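Local coordinates for F-actin-capping protein subunit alpha (Plasmodium berghei, PDB 7A0H) that forms an asymmetric homodimer that binds actin filaments and caps them, probably blocking subunit exchange at the fast-growing barbed end, at the interface of chains A and B. Sequence-based numbering; all coordinates share one arbitrary frame. Chains: chain A/B, F-actin-capping protein subunit alpha.

The interface of chains A and B. Residues chain A 217, 225-227; chain B 222, 225, 276.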
# COMPACT_ATOMS: atom_id res chain seq x y z
N LEU A 217 -8.12 5.41 3.80
CA LEU A 217 -8.92 4.24 3.48
C LEU A 217 -7.98 3.04 3.70
O LEU A 217 -6.83 3.02 3.23
CB LEU A 217 -9.43 4.28 2.05
CG LEU A 217 -10.39 3.17 1.56
CD1 LEU A 217 -11.80 3.27 2.34
CD2 LEU A 217 -10.57 3.20 0.07
N ILE A 225 -5.62 -2.04 2.85
CA ILE A 225 -4.73 -1.09 2.19
C ILE A 225 -4.40 0.08 3.12
O ILE A 225 -4.62 0.02 4.33
CB ILE A 225 -5.36 -0.60 0.88
CG1 ILE A 225 -6.63 0.23 1.15
CG2 ILE A 225 -5.64 -1.79 -0.03
CD1 ILE A 225 -7.10 1.04 -0.11
N ASN A 226 -3.90 1.18 2.54
CA ASN A 226 -3.40 2.29 3.35
C ASN A 226 -3.35 3.52 2.45
O ASN A 226 -2.27 4.07 2.21
CB ASN A 226 -2.05 1.94 3.94
CG ASN A 226 -1.60 2.86 5.06
OD1 ASN A 226 -2.37 3.60 5.72
ND2 ASN A 226 -0.30 2.78 5.31
N PHE A 227 -4.51 3.91 1.93
CA PHE A 227 -4.63 5.00 0.98
C PHE A 227 -4.90 6.31 1.74
O PHE A 227 -5.98 6.53 2.30
CB PHE A 227 -5.75 4.68 0.00
CG PHE A 227 -6.05 5.80 -0.94
CD1 PHE A 227 -7.30 6.35 -0.99
CD2 PHE A 227 -5.08 6.26 -1.80
CE1 PHE A 227 -7.58 7.38 -1.84
CE2 PHE A 227 -5.35 7.24 -2.70
CZ PHE A 227 -6.60 7.83 -2.70
N ASP B 222 -0.56 4.21 -3.43
CA ASP B 222 -0.59 3.24 -2.34
C ASP B 222 -0.12 1.89 -2.88
O ASP B 222 -0.82 1.26 -3.66
CB ASP B 222 -2.02 3.10 -1.76
CG ASP B 222 -2.12 2.06 -0.62
OD1 ASP B 222 -1.07 1.66 -0.10
OD2 ASP B 222 -3.23 1.59 -0.26
N ILE B 225 -2.35 -1.24 -3.08
CA ILE B 225 -3.35 -1.31 -4.13
C ILE B 225 -2.65 -1.81 -5.37
O ILE B 225 -1.92 -1.06 -6.04
CB ILE B 225 -3.98 0.04 -4.42
CG1 ILE B 225 -4.88 0.49 -3.29
CG2 ILE B 225 -4.78 -0.02 -5.69
CD1 ILE B 225 -5.06 1.94 -3.32
N LEU B 276 -12.13 3.69 -5.56
CA LEU B 276 -11.29 4.20 -4.49
C LEU B 276 -11.82 5.55 -4.04
O LEU B 276 -12.05 5.77 -2.85
CB LEU B 276 -9.88 4.27 -5.06
CG LEU B 276 -8.62 4.16 -4.23
CD1 LEU B 276 -8.71 3.11 -3.17
CD2 LEU B 276 -7.56 3.79 -5.27
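B:Asp222 meets the backbone of A:Asn226 where the two copies of this capping protein alpha subunit join, a small patch of the asymmetric homodimer that replaces the usual alpha/beta heterodimer of the family. Its carboxylate oxygen OD2 accepts a hydrogen bond from the amide N of A:Asn226 at 2.9 Å, nearly straight with 161° at the hydrogen. The N-H comes from above the carboxylate plane. Held extended, with CG anti to its backbone N (chi1 179°), B:Asp222 reaches from a loop of chain B to the start of the chain A strand 223-238, where OD2 also rests 3.3 Å from CB of A:Ile225. The side-chain amide of A:Asn226 lies well away from the carboxylate, so this bond is made to the main chain and does not depend on the asparagine side chain.

Beside this polar anchor lies an apolar cluster. The same residue position is used on both sides, yet differently: A:Ile225 belongs to a strand and B:Ile225 to a loop, and their CD1 methyls meet at 3.9 Å with the side chains slanting past each other. In A:Ile225 the CG1 branch sits between the backbone N and carbonyl carbon (chi1 66°); this, with an extended second torsion, carries CD1 toward both B:Ile225 and B:Leu276. The latter comes from the long chain B helix 243-281 and extends one methyl, CD1, into the group, 4.0 Å from CD1 of A:Ile225. That methyl also touches CD2 of A:Leu217, at 3.7 Å, on the neighbouring strand 206-220.

A:Phe227 adds its ring to the chain A side of this patch. CG of B:Leu276 stands 4.1 Å above the ring plane, displaced toward the rim near CD1 and CE1, a packing of branched carbon on an aromatic face. The hairpin of strands 206-220 and 223-238 sets A:Leu217, A:Ile225 and A:Phe227 around the helix-borne leucine.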